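Local coordinates for hypothetical sugar ABC-transporter sugar binding protein (Arthrobacter globiformis, PDB 7BVT) that binds cyclic alpha-maltosyl-1,6-maltose as the solute-binding component of what is probably a bacterial ABC importer for this sugar, at residues P290-G295 and V362-D367; S138-G143 and E261-V266; Q202-Q207 and A280-P285; D117-L122 and V337-A342; V92-I97 and T123-I128. One frame throughout, in Å; residues are numbered along the deposited sequence.

Contact 1: P290-G295 and V362-D367; sequences PATNLG and VEQMAD. With GLC (alpha-D-glucopyranose), chain B.
Thr292 and Gln364 lie across each other at about a right angle, the methyl CG2 of Thr292 resting on CB of Gln364 at 3.8 Å and close to the amide as well. With OG1 anti to the backbone N (chi1 -170°), the threonine offers this methyl to the glutamine while its hydroxyl bonds the carbonyl of Leu142. The Gln364 amide bonds that same carbonyl through NE2 and Val282 N through OE1, so both polar ends are satisfied in a buried contact. Leu294 meets Met365 obliquely; the flexible methionine, bent at chi2 and chi3, puts SD 3.8 Å from CD2 of Leu294. CA of Ala291 makes a CA-H...O contact of 3.4 Å with Asp367 O. Gly295 belongs to the glycan pocket, its CA 3.3 Å from O3 of the chain B glucose. Strand 292-301 runs between strands 140-147 and 368-369, Gly295 bonding Asn140 while Thr292 and Leu294 bond His369; residues 364-367 pack beside it, and helix 195-207 touches Ala291 and Asn293.

Contact 2: S138-G143 and E261-V266; sequences SANNLG and EGSWMV. With GLC (alpha-D-glucopyranose), chain B; GLC (alpha-D-glucopyranose), chain C.
The sugar pocket of this solute-binding protein is built here beside an antiparallel strand pair, 140-147 with 258-262, where Asn140 and, just past the strand end, Trp264 meet as ligand residues. Gly143 and Glu261 form a hydrogen-bonded pair, with Gly143 N to Glu261 O and Glu261 N to Gly143 O both 2.8 Å; Leu142 and Gly262 follow as a non-hydrogen-bonded pair. Beyond them, Ser263 N reaches Asn141 O at 2.9 Å. Glycine suits position 262 because its CA packs on one face of the Trp264 indole, where a side chain would collide with the ring. Glucose of chain C lies over the opposite face, its C2 3.8 Å above the plane. The Asn140 amide stands at the indole edge, the two planes 73° apart. Replacing the indole with a leucine is likely to take away the surface under the chain C glucose and the edge beside this amide. Asn140 ND2 gives a nearly straight bond, 174° at the hydrogen, to O2 of the chain B glucose at 2.9 Å.

Contact 3: Q202-Q207 and A280-P285; sequences QVNLWQ and AQVPYP
Gln207 carries most of this contact, its amide reaching from the helix to the extended loop at Pro283. CG is anti to the carbonyl carbon (chi1 -70°) and the chain runs on extended, which takes NE2 to 3.0 Å from Pro283 O, a weak and bent hydrogen bond. The same NE2 gives a second bond to a water at 2.9 Å, and that water donates to Val282 O, so NE2 is linked to two successive carbonyls, weakly to one and through water to the other. Nearer the helix, CB of Gln207 packs on CD of Pro285 at 3.7 Å, and CB of Tyr284 lies against the amide carbon. One turn back, Val203 and Val282 reach toward each other tip to tip, CG1 to CG1 3.9 Å, compact beta-branched groups filling a buried spot. These contacts fasten helix 195-207 to the irregular segment joining strands 277-280 and 292-301 in the fold of this family 1 solute-binding protein. A second shell fixes how the glutamine amide is turned. Asn204 ND2 donates to Gln207 OE1 at 2.8 Å, standing above the carbonyl plane, and Trp165 NE1 also donates to OE1. Asn204 is held in turn by Trp234 NE1, which donates to its OD1.

Contact 4: D117-L122 and V337-A342; sequences DVNDAL and VLDSVA
Asp117 and Ser340 make the tight end of this contact. The carboxylate accepts two bonds on syn lone pairs: Ser340 N to Asp117 OD1 at 2.8 Å and Ser340 OG to Asp117 OD2 at 2.6 Å. Asp117 CG sits anti to its own N (chi1 -171°), which directs the group over the first residues of helix 339-342, where a carboxylate suits a first-turn N-H that has no helical carbonyl partner and is probably stabilised by the helix end. Its backbone takes part too, since Asp339 N gives a nearly straight bond (173°) to Asp117 O at 2.9 Å. Mid-way, Val118 and Leu338 are joined by a single backbone bridge completed by Asn119 N to Val337 O, also 2.9 Å. Their side chains meet on the buried side, with CG2 of Val118 3.7 Å from CD2 of Leu338, and Pro136 of strand 131-136 packs on Val118 and Val337. Each segment holds a helix N-terminus: Leu338 is at the N-cap position of helix 339-342, and Asn119 at that of helix 120-125, where its OD1 accepts a capping bond from Leu122 N in the carbonyl plane at 3.0 Å. The other side is wet and looser. The carboxylates of Asp339 and Asp120 are not in contact. One water links Asn119 ND2 to Asp339 OD1, donating to the latter at 2.7 Å, and another lies between Asp120 N, from which it accepts, and Asp339 OD2.

Contact 5: V92-I97 and T123-I128; sequences VWVPQI and TSFGTI
Phe125 holds CG anti to its backbone N (chi1 180°), which carries the ring from the end of helix 120-125 to Val94 and Pro95, while Ile128, with CG1 anti to the carbonyl carbon (chi1 -62°), sends CD1 to the same pair from the short strand that follows. CB of Val94 comes to the edge of the phenyl ring, near its plane, 3.9 Å from CE1. Pro95 crosses Phe125 at about a right angle, its CD 3.9 Å from CZ. Ile128 CD1 fits alongside, 3.8 Å from CA of Pro95 and 4.1 Å from CG1 of Val94, so the first turn of helix 94-100 is touched by two apolar tips. A proline suits the first turn of a helix, where its missing N-H costs no helical bond and its rigid ring presents a compact hydrocarbon surface. Leu91 also touches Phe125, and Val133 of strand 131-136 packs on both Val94 and Ile128. A serine replacing Phe125 would probably open a gap beside the Pro95 ring and leave Val94 without its aromatic neighbour. In the solute-binding fold this packs helix 94-100 on the turn from helix 120-125 into strand 127-128, beside the pocket: the side chain of Val92 comes within about 5 Å of a bound glucose. No hydrogen bond or charge joins the two segments, and the contact therefore rests on shape and on burial of hydrocarbon.

From the N terminus, contact 5 closes first, a short loop of 25 residues joining helix 94-100 to the end of helix 120-125. Before that loop closes, contact 4 opens at residues 117-122, so the two cross, and it spans some 214 residues to helix 339-342. Inside this long loop lie contact 2, which brings strand 140-147 to strand 258-262, and contact 3, which opens within contact 2 and closes after it, so these cross as well. Contact 1 opens last, at 290-295, and crosses contact 4 before closing at 362-367. Contacts 1 and 2 meet on neighbouring strands and share the chain B glucose; contact 3 adds helix 195-207.

Contact 1: P290-G295 and V362-D367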
# COMPACT_ATOMS: atom_id res chain seq x y z
N PRO A 290 9.00 11.35 8.63
CA PRO A 290 8.89 10.02 8.04
C PRO A 290 7.45 9.82 7.54
O PRO A 290 6.51 10.24 8.17
CB PRO A 290 9.20 9.06 9.21
CG PRO A 290 9.87 9.93 10.24
CD PRO A 290 9.27 11.32 10.08
N ALA A 291 7.34 9.16 6.40
CA ALA A 291 6.03 8.74 5.87
C ALA A 291 6.22 7.60 4.90
O ALA A 291 7.24 7.57 4.23
CB ALA A 291 5.32 9.89 5.16
N THR A 292 5.17 6.81 4.77
CA THR A 292 5.06 5.86 3.66
C THR A 292 3.58 5.68 3.29
O THR A 292 2.73 6.36 3.87
CB THR A 292 5.81 4.57 3.97
OG1 THR A 292 5.83 3.84 2.75
CG2 THR A 292 5.17 3.78 5.07
N ASN A 293 3.34 4.82 2.29
CA ASN A 293 2.01 4.61 1.68
C ASN A 293 1.58 3.16 1.95
O ASN A 293 2.43 2.28 1.85
CB ASN A 293 2.10 4.87 0.18
CG ASN A 293 0.85 5.48 -0.39
OD1 ASN A 293 -0.23 5.40 0.21
ND2 ASN A 293 1.02 6.08 -1.53
N LEU A 294 0.33 2.95 2.34
CA LEU A 294 -0.23 1.62 2.69
C LEU A 294 -0.89 0.94 1.51
O LEU A 294 -1.69 1.55 0.81
CB LEU A 294 -1.23 1.76 3.82
CG LEU A 294 -0.63 2.11 5.17
CD1 LEU A 294 -1.66 2.72 6.10
CD2 LEU A 294 0.02 0.87 5.79
N GLY A 295 -0.58 -0.33 1.34
CA GLY A 295 -1.33 -1.24 0.45
C GLY A 295 -1.93 -2.37 1.22
O GLY A 295 -1.83 -2.38 2.46
N VAL A 362 7.94 -2.99 9.04
CA VAL A 362 7.06 -3.13 10.22
C VAL A 362 7.04 -1.82 11.00
O VAL A 362 5.97 -1.36 11.39
CB VAL A 362 7.50 -4.33 11.08
CG1 VAL A 362 6.67 -4.37 12.36
CG2 VAL A 362 7.41 -5.64 10.29
N GLU A 363 8.22 -1.23 11.22
CA GLU A 363 8.36 -0.02 12.05
C GLU A 363 7.66 1.14 11.33
O GLU A 363 7.07 1.97 11.99
CB GLU A 363 9.86 0.21 12.30
CG GLU A 363 10.41 -0.85 13.25
CD GLU A 363 11.87 -0.64 13.63
OE1 GLU A 363 12.24 -1.05 14.71
OE2 GLU A 363 12.61 -0.09 12.81
N GLN A 364 7.59 1.09 10.00
CA GLN A 364 6.97 2.20 9.24
C GLN A 364 5.45 2.18 9.42
O GLN A 364 4.82 3.14 8.99
CB GLN A 364 7.26 2.11 7.74
CG GLN A 364 8.68 2.56 7.43
CD GLN A 364 8.93 2.69 5.94
OE1 GLN A 364 9.60 3.65 5.51
NE2 GLN A 364 8.43 1.75 5.11
N MET A 365 4.84 1.09 9.96
CA MET A 365 3.36 1.06 10.06
C MET A 365 2.90 2.27 10.89
O MET A 365 1.86 2.81 10.56
CB MET A 365 2.86 -0.26 10.65
CG MET A 365 3.00 -1.41 9.68
SD MET A 365 2.03 -1.27 8.20
CE MET A 365 0.37 -1.34 8.89
N ALA A 366 3.72 2.75 11.82
CA ALA A 366 3.40 3.89 12.69
C ALA A 366 3.31 5.19 11.91
O ALA A 366 2.57 6.09 12.34
CB ALA A 366 4.46 3.96 13.77
N ASP A 367 4.05 5.32 10.81
CA ASP A 367 4.13 6.58 10.03
C ASP A 367 3.40 6.47 8.69
O ASP A 367 3.59 7.34 7.85
CB ASP A 367 5.60 6.94 9.85
CG ASP A 367 6.33 7.15 11.18
OD1 ASP A 367 5.78 7.87 12.03
OD2 ASP A 367 7.43 6.64 11.31
C1 GLC B . 0.32 -3.00 -3.99
C2 GLC B . -0.67 -2.55 -2.96
C3 GLC B . -1.78 -1.76 -3.62
C4 GLC B . -1.15 -0.62 -4.42
C5 GLC B . -0.23 -1.20 -5.49
C6 GLC B . 0.45 -0.08 -6.29
O2 GLC B . -1.07 -3.68 -2.22
O3 GLC B . -2.68 -1.29 -2.60
O4 GLC B . -2.12 0.16 -5.09
O5 GLC B . 0.79 -1.92 -4.84
O6 GLC B . 0.88 -0.63 -7.54
O HOH W 1 6.07 10.80 10.85

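Contact 2: S138-G143 and E261-V266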
# COMPACT_ATOMS: atom_id res chain seq x y z
N SER A 138 -4.92 -7.50 5.55
CA SER A 138 -3.46 -7.59 5.33
C SER A 138 -2.94 -6.17 5.10
O SER A 138 -3.78 -5.27 4.85
CB SER A 138 -3.13 -8.42 4.15
OG SER A 138 -3.50 -7.78 2.96
N ALA A 139 -1.66 -5.96 5.26
CA ALA A 139 -1.08 -4.64 4.96
C ALA A 139 0.29 -4.82 4.34
O ALA A 139 0.93 -5.86 4.46
CB ALA A 139 -1.00 -3.81 6.21
N ASN A 140 0.71 -3.78 3.65
CA ASN A 140 2.06 -3.64 3.10
C ASN A 140 2.35 -2.14 3.03
O ASN A 140 1.43 -1.30 3.24
CB ASN A 140 2.19 -4.33 1.76
CG ASN A 140 1.24 -3.82 0.70
OD1 ASN A 140 1.25 -2.63 0.40
ND2 ASN A 140 0.54 -4.71 0.02
N ASN A 141 3.60 -1.79 2.82
CA ASN A 141 3.99 -0.39 2.66
C ASN A 141 5.28 -0.30 1.87
O ASN A 141 5.91 -1.31 1.52
CB ASN A 141 3.98 0.38 3.98
CG ASN A 141 5.07 -0.03 4.94
OD1 ASN A 141 6.25 -0.13 4.58
ND2 ASN A 141 4.69 -0.20 6.18
N LEU A 142 5.56 0.92 1.43
CA LEU A 142 6.73 1.18 0.59
C LEU A 142 7.92 1.46 1.49
O LEU A 142 7.82 2.23 2.43
CB LEU A 142 6.47 2.35 -0.35
CG LEU A 142 5.55 2.05 -1.50
CD1 LEU A 142 5.16 3.35 -2.22
CD2 LEU A 142 6.19 1.14 -2.48
N GLY A 143 9.04 0.90 1.08
CA GLY A 143 10.30 1.05 1.79
C GLY A 143 11.42 1.32 0.82
O GLY A 143 11.21 1.32 -0.40
N GLU A 261 10.50 0.12 -2.80
CA GLU A 261 9.92 -1.21 -3.02
C GLU A 261 8.90 -1.52 -1.93
O GLU A 261 9.14 -1.26 -0.75
CB GLU A 261 11.03 -2.29 -3.07
CG GLU A 261 11.92 -2.14 -4.29
CD GLU A 261 11.36 -2.55 -5.63
OE1 GLU A 261 10.20 -3.02 -5.70
OE2 GLU A 261 12.14 -2.44 -6.64
N GLY A 262 7.84 -2.22 -2.35
CA GLY A 262 6.86 -2.71 -1.39
C GLY A 262 7.38 -3.82 -0.54
O GLY A 262 8.33 -4.51 -0.94
N SER A 263 6.82 -3.97 0.65
CA SER A 263 7.28 -4.93 1.67
C SER A 263 7.17 -6.35 1.10
O SER A 263 7.94 -7.22 1.56
CB SER A 263 6.50 -4.78 2.97
OG SER A 263 5.12 -4.83 2.69
N TRP A 264 6.26 -6.61 0.17
CA TRP A 264 6.12 -7.96 -0.44
C TRP A 264 7.44 -8.39 -1.10
O TRP A 264 7.65 -9.60 -1.22
CB TRP A 264 4.95 -8.00 -1.42
CG TRP A 264 5.08 -7.04 -2.56
CD1 TRP A 264 5.73 -7.26 -3.73
CD2 TRP A 264 4.56 -5.71 -2.64
NE1 TRP A 264 5.66 -6.16 -4.54
CE2 TRP A 264 4.95 -5.18 -3.90
CE3 TRP A 264 3.81 -4.90 -1.78
CZ2 TRP A 264 4.63 -3.89 -4.31
CZ3 TRP A 264 3.46 -3.64 -2.23
CH2 TRP A 264 3.84 -3.15 -3.46
N MET A 265 8.27 -7.45 -1.57
CA MET A 265 9.54 -7.82 -2.24
C MET A 265 10.49 -8.48 -1.26
O MET A 265 11.40 -9.21 -1.73
CB MET A 265 10.22 -6.59 -2.85
CG MET A 265 9.45 -6.02 -3.98
SD MET A 265 9.10 -7.18 -5.32
CE MET A 265 10.77 -7.54 -5.87
N VAL A 266 10.41 -8.20 0.04
CA VAL A 266 11.35 -8.82 1.02
C VAL A 266 11.13 -10.32 0.93
O VAL A 266 12.13 -11.08 0.94
CB VAL A 266 11.16 -8.30 2.44
CG1 VAL A 266 12.02 -9.09 3.44
CG2 VAL A 266 11.44 -6.82 2.51
C1 GLC B . 0.32 -3.00 -3.99
C2 GLC B . -0.67 -2.55 -2.96
C3 GLC B . -1.78 -1.76 -3.62
C4 GLC B . -1.15 -0.62 -4.42
C5 GLC B . -0.23 -1.20 -5.49
C6 GLC B . 0.45 -0.08 -6.29
O2 GLC B . -1.07 -3.68 -2.22
O3 GLC B . -2.68 -1.29 -2.60
O4 GLC B . -2.12 0.16 -5.09
O5 GLC B . 0.79 -1.92 -4.84
O6 GLC B . 0.88 -0.63 -7.54
C1 GLC C . 1.80 -7.55 -6.17
C2 GLC C . 1.73 -7.42 -4.64
C3 GLC C . 0.66 -6.39 -4.25
C4 GLC C . 0.84 -5.08 -4.99
C5 GLC C . 0.88 -5.33 -6.49
C6 GLC C . 1.12 -4.10 -7.32
O1 GLC C . 0.67 -8.21 -6.80
O2 GLC C . 1.54 -8.67 -3.89
O3 GLC C . 0.73 -6.18 -2.86
O4 GLC C . -0.23 -4.10 -4.73
O5 GLC C . 1.96 -6.25 -6.75
O6 GLC C . 1.39 -4.43 -8.73

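Contact 3: Q202-Q207 and A280-P285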
# COMPACT_ATOMS: atom_id res chain seq x y z
N GLN A 202 3.43 10.04 -3.61
CA GLN A 202 2.70 10.46 -2.40
C GLN A 202 3.61 10.30 -1.17
O GLN A 202 3.49 11.04 -0.24
CB GLN A 202 1.44 9.62 -2.22
CG GLN A 202 0.30 10.10 -3.10
CD GLN A 202 -0.76 9.03 -3.38
OE1 GLN A 202 -0.55 7.85 -3.17
NE2 GLN A 202 -1.91 9.49 -3.91
N VAL A 203 4.45 9.28 -1.15
CA VAL A 203 5.37 9.05 0.00
C VAL A 203 6.14 10.34 0.24
O VAL A 203 6.19 10.82 1.35
CB VAL A 203 6.34 7.91 -0.31
CG1 VAL A 203 7.44 7.82 0.74
CG2 VAL A 203 5.61 6.60 -0.46
N ASN A 204 6.76 10.87 -0.80
CA ASN A 204 7.66 12.03 -0.67
C ASN A 204 6.85 13.32 -0.45
O ASN A 204 7.29 14.18 0.35
CB ASN A 204 8.51 12.15 -1.93
CG ASN A 204 9.46 10.98 -2.11
OD1 ASN A 204 9.67 10.53 -3.23
ND2 ASN A 204 10.00 10.42 -1.03
N LEU A 205 5.63 13.41 -1.01
CA LEU A 205 4.72 14.54 -0.75
C LEU A 205 4.42 14.56 0.77
O LEU A 205 4.52 15.60 1.42
CB LEU A 205 3.47 14.35 -1.60
CG LEU A 205 2.32 15.31 -1.30
CD1 LEU A 205 2.65 16.73 -1.74
CD2 LEU A 205 1.06 14.82 -1.97
N TRP A 206 4.04 13.45 1.36
CA TRP A 206 3.74 13.38 2.81
C TRP A 206 4.98 13.64 3.68
O TRP A 206 4.85 14.38 4.70
CB TRP A 206 3.11 12.05 3.14
CG TRP A 206 1.73 11.87 2.63
CD1 TRP A 206 0.72 12.79 2.57
CD2 TRP A 206 1.21 10.65 2.10
NE1 TRP A 206 -0.42 12.21 2.03
CE2 TRP A 206 -0.13 10.90 1.70
CE3 TRP A 206 1.77 9.39 1.85
CZ2 TRP A 206 -0.93 9.92 1.14
CZ3 TRP A 206 0.95 8.41 1.33
CH2 TRP A 206 -0.36 8.67 0.97
N GLN A 207 6.15 13.14 3.27
CA GLN A 207 7.37 13.37 4.05
C GLN A 207 7.69 14.87 4.07
O GLN A 207 8.22 15.34 5.07
CB GLN A 207 8.55 12.66 3.39
CG GLN A 207 8.47 11.15 3.51
CD GLN A 207 9.58 10.50 2.74
OE1 GLN A 207 10.03 11.06 1.73
NE2 GLN A 207 10.09 9.36 3.22
N ALA A 280 15.54 -0.27 4.33
CA ALA A 280 15.51 0.80 5.33
C ALA A 280 14.21 1.58 5.24
O ALA A 280 13.50 1.43 4.21
CB ALA A 280 16.65 1.78 5.11
N GLN A 281 13.98 2.33 6.29
CA GLN A 281 12.97 3.40 6.28
C GLN A 281 13.17 4.24 5.01
O GLN A 281 14.32 4.51 4.61
CB GLN A 281 13.12 4.22 7.56
CG GLN A 281 12.24 5.46 7.63
CD GLN A 281 12.40 6.21 8.92
OE1 GLN A 281 11.49 6.21 9.76
NE2 GLN A 281 13.56 6.80 9.11
N VAL A 282 12.08 4.73 4.40
CA VAL A 282 12.22 5.61 3.21
C VAL A 282 12.95 6.88 3.62
O VAL A 282 12.53 7.53 4.58
CB VAL A 282 10.89 5.97 2.55
CG1 VAL A 282 11.19 6.77 1.29
CG2 VAL A 282 10.12 4.72 2.17
N PRO A 283 14.06 7.25 2.93
CA PRO A 283 14.72 8.51 3.31
C PRO A 283 13.76 9.69 3.25
O PRO A 283 12.95 9.77 2.32
CB PRO A 283 15.83 8.68 2.30
CG PRO A 283 16.17 7.24 1.93
CD PRO A 283 14.83 6.52 1.93
N TYR A 284 13.88 10.60 4.21
CA TYR A 284 12.96 11.76 4.33
C TYR A 284 13.74 13.05 4.53
O TYR A 284 14.92 13.03 4.89
CB TYR A 284 11.93 11.54 5.42
CG TYR A 284 12.42 11.48 6.85
CD1 TYR A 284 12.92 10.30 7.39
CD2 TYR A 284 12.28 12.57 7.68
CE1 TYR A 284 13.28 10.24 8.74
CE2 TYR A 284 12.67 12.53 9.01
CZ TYR A 284 13.15 11.35 9.55
OH TYR A 284 13.48 11.30 10.88
N PRO A 285 13.12 14.21 4.27
CA PRO A 285 13.92 15.43 4.22
C PRO A 285 14.25 15.83 5.64
O PRO A 285 13.51 15.54 6.59
CB PRO A 285 13.04 16.48 3.51
CG PRO A 285 11.72 15.82 3.22
CD PRO A 285 11.75 14.44 3.84
O HOH W 2 10.08 7.96 5.79

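Contact 4: D117-L122 and V337-A342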
# COMPACT_ATOMS: atom_id res chain seq x y z
N ASP A 117 -7.43 -1.23 17.79
CA ASP A 117 -6.04 -1.72 17.66
C ASP A 117 -5.64 -1.67 16.19
O ASP A 117 -4.46 -1.39 15.91
CB ASP A 117 -5.95 -3.14 18.20
CG ASP A 117 -4.55 -3.72 18.34
OD1 ASP A 117 -3.55 -2.98 18.28
OD2 ASP A 117 -4.48 -4.95 18.49
N VAL A 118 -6.59 -1.97 15.29
CA VAL A 118 -6.28 -1.90 13.85
C VAL A 118 -5.66 -0.53 13.56
O VAL A 118 -6.12 0.49 14.09
CB VAL A 118 -7.54 -2.16 12.99
CG1 VAL A 118 -7.25 -1.94 11.52
CG2 VAL A 118 -8.05 -3.56 13.20
N ASN A 119 -4.69 -0.51 12.68
CA ASN A 119 -4.03 0.71 12.18
C ASN A 119 -5.06 1.81 11.88
O ASN A 119 -6.00 1.63 11.09
CB ASN A 119 -3.22 0.34 10.93
CG ASN A 119 -2.58 1.57 10.33
OD1 ASN A 119 -3.28 2.28 9.57
ND2 ASN A 119 -1.31 1.75 10.65
N ASP A 120 -4.86 3.01 12.45
CA ASP A 120 -5.88 4.07 12.36
C ASP A 120 -6.04 4.59 10.92
O ASP A 120 -7.15 5.00 10.56
CB ASP A 120 -5.46 5.23 13.28
CG ASP A 120 -5.51 4.95 14.78
OD1 ASP A 120 -6.02 3.92 15.21
OD2 ASP A 120 -5.05 5.85 15.52
N ALA A 121 -4.97 4.69 10.17
CA ALA A 121 -5.05 5.19 8.79
C ALA A 121 -6.00 4.25 8.03
O ALA A 121 -6.78 4.73 7.21
CB ALA A 121 -3.70 5.28 8.15
N LEU A 122 -5.91 2.95 8.30
CA LEU A 122 -6.77 1.96 7.59
C LEU A 122 -8.22 1.94 8.08
O LEU A 122 -9.13 1.76 7.23
CB LEU A 122 -6.13 0.57 7.63
CG LEU A 122 -4.80 0.50 6.90
CD1 LEU A 122 -4.06 -0.76 7.22
CD2 LEU A 122 -4.99 0.67 5.40
N VAL A 337 -2.00 -5.99 10.58
CA VAL A 337 -2.91 -4.81 10.56
C VAL A 337 -3.13 -4.23 11.97
O VAL A 337 -3.71 -3.13 12.06
CB VAL A 337 -4.25 -5.16 9.88
CG1 VAL A 337 -4.01 -5.64 8.46
CG2 VAL A 337 -5.06 -6.17 10.65
N LEU A 338 -2.77 -4.96 13.02
CA LEU A 338 -2.94 -4.56 14.41
C LEU A 338 -1.68 -3.82 14.88
O LEU A 338 -0.58 -4.35 14.70
CB LEU A 338 -3.20 -5.79 15.27
CG LEU A 338 -4.45 -6.57 14.95
CD1 LEU A 338 -4.58 -7.78 15.87
CD2 LEU A 338 -5.70 -5.72 15.13
N ASP A 339 -1.85 -2.67 15.53
CA ASP A 339 -0.72 -1.95 16.13
C ASP A 339 -0.06 -2.88 17.16
O ASP A 339 1.19 -2.93 17.24
CB ASP A 339 -1.17 -0.63 16.78
CG ASP A 339 -1.57 0.55 15.90
OD1 ASP A 339 -1.54 0.44 14.72
OD2 ASP A 339 -2.02 1.58 16.48
N SER A 340 -0.86 -3.58 17.95
CA SER A 340 -0.37 -4.37 19.11
C SER A 340 0.52 -5.50 18.62
O SER A 340 1.45 -5.88 19.33
CB SER A 340 -1.49 -4.94 19.89
OG SER A 340 -2.15 -5.96 19.16
N VAL A 341 0.32 -5.97 17.40
CA VAL A 341 1.17 -7.06 16.86
C VAL A 341 2.42 -6.44 16.26
O VAL A 341 3.52 -6.92 16.56
CB VAL A 341 0.39 -7.96 15.89
CG1 VAL A 341 1.31 -8.96 15.21
CG2 VAL A 341 -0.76 -8.66 16.57
N ALA A 342 2.30 -5.39 15.45
CA ALA A 342 3.44 -4.71 14.80
C ALA A 342 4.45 -4.24 15.84
O ALA A 342 5.66 -4.25 15.52
CB ALA A 342 2.97 -3.55 13.95
O HOH W 3 -0.16 -0.22 12.46
O HOH W 4 -2.51 3.34 14.22
O HOH W 5 -4.48 1.75 16.26

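Contact 5: V92-I97 and T123-I128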
# COMPACT_ATOMS: atom_id res chain seq x y z
N VAL A 92 -7.78 0.54 -2.57
CA VAL A 92 -8.39 1.63 -3.39
C VAL A 92 -9.71 1.14 -4.00
O VAL A 92 -10.43 1.97 -4.56
CB VAL A 92 -7.39 2.17 -4.43
CG1 VAL A 92 -6.09 2.58 -3.75
CG2 VAL A 92 -7.11 1.18 -5.52
N TRP A 93 -10.04 -0.14 -3.89
CA TRP A 93 -11.36 -0.62 -4.40
C TRP A 93 -12.48 -0.29 -3.43
O TRP A 93 -13.64 -0.26 -3.88
CB TRP A 93 -11.38 -2.11 -4.69
CG TRP A 93 -10.44 -2.56 -5.75
CD1 TRP A 93 -9.66 -1.80 -6.58
CD2 TRP A 93 -10.25 -3.92 -6.12
NE1 TRP A 93 -8.97 -2.62 -7.42
CE2 TRP A 93 -9.30 -3.92 -7.16
CE3 TRP A 93 -10.74 -5.13 -5.65
CZ2 TRP A 93 -8.87 -5.10 -7.74
CZ3 TRP A 93 -10.30 -6.30 -6.22
CH2 TRP A 93 -9.38 -6.28 -7.25
N VAL A 94 -12.20 -0.16 -2.15
CA VAL A 94 -13.29 -0.08 -1.13
C VAL A 94 -14.31 0.96 -1.53
O VAL A 94 -15.51 0.69 -1.52
CB VAL A 94 -12.76 0.15 0.29
CG1 VAL A 94 -13.88 0.43 1.25
CG2 VAL A 94 -11.96 -1.04 0.74
N PRO A 95 -13.94 2.21 -1.84
CA PRO A 95 -14.95 3.22 -2.14
C PRO A 95 -15.76 2.90 -3.38
O PRO A 95 -16.93 3.25 -3.40
CB PRO A 95 -14.13 4.53 -2.34
CG PRO A 95 -12.80 4.24 -1.72
CD PRO A 95 -12.57 2.76 -1.85
N GLN A 96 -15.16 2.20 -4.34
CA GLN A 96 -15.91 1.78 -5.54
C GLN A 96 -16.90 0.69 -5.16
O GLN A 96 -18.06 0.72 -5.64
CB GLN A 96 -14.92 1.33 -6.60
CG GLN A 96 -14.03 2.49 -7.05
CD GLN A 96 -12.95 1.96 -7.94
OE1 GLN A 96 -13.22 1.64 -9.09
NE2 GLN A 96 -11.73 1.84 -7.41
N ILE A 97 -16.46 -0.27 -4.38
CA ILE A 97 -17.33 -1.41 -3.97
C ILE A 97 -18.50 -0.89 -3.14
O ILE A 97 -19.64 -1.38 -3.28
CB ILE A 97 -16.50 -2.48 -3.24
CG1 ILE A 97 -15.53 -3.14 -4.25
CG2 ILE A 97 -17.42 -3.49 -2.52
CD1 ILE A 97 -14.49 -3.99 -3.65
N THR A 123 -8.50 2.12 9.36
CA THR A 123 -9.91 2.22 9.81
C THR A 123 -10.48 3.55 9.31
O THR A 123 -11.64 3.60 8.93
CB THR A 123 -10.12 2.03 11.31
OG1 THR A 123 -9.25 2.94 12.01
CG2 THR A 123 -9.90 0.57 11.68
N SER A 124 -9.68 4.61 9.31
CA SER A 124 -10.18 5.92 8.79
C SER A 124 -10.55 5.80 7.32
O SER A 124 -11.62 6.29 6.93
CB SER A 124 -9.16 6.99 8.99
OG SER A 124 -9.09 7.22 10.38
N PHE A 125 -9.66 5.22 6.54
CA PHE A 125 -9.86 4.94 5.11
C PHE A 125 -11.17 4.17 4.95
O PHE A 125 -11.99 4.55 4.13
CB PHE A 125 -8.68 4.15 4.55
CG PHE A 125 -8.87 3.84 3.09
CD1 PHE A 125 -9.63 2.78 2.67
CD2 PHE A 125 -8.46 4.74 2.12
CE1 PHE A 125 -9.87 2.57 1.34
CE2 PHE A 125 -8.67 4.52 0.78
CZ PHE A 125 -9.41 3.43 0.39
N GLY A 126 -11.39 3.16 5.79
CA GLY A 126 -12.56 2.27 5.70
C GLY A 126 -13.86 2.84 6.20
O GLY A 126 -14.82 2.11 6.27
N THR A 127 -13.86 4.12 6.59
CA THR A 127 -15.04 4.81 7.10
C THR A 127 -15.66 5.60 5.94
O THR A 127 -15.03 6.56 5.42
CB THR A 127 -14.71 5.67 8.32
OG1 THR A 127 -14.19 4.85 9.37
CG2 THR A 127 -15.97 6.35 8.79
N ILE A 128 -16.83 5.17 5.52
CA ILE A 128 -17.59 5.83 4.43
C ILE A 128 -19.02 6.09 4.91
O ILE A 128 -19.63 5.16 5.42
CB ILE A 128 -17.49 5.03 3.11
CG1 ILE A 128 -16.04 4.96 2.65
CG2 ILE A 128 -18.40 5.67 2.07
CD1 ILE A 128 -15.73 4.03 1.50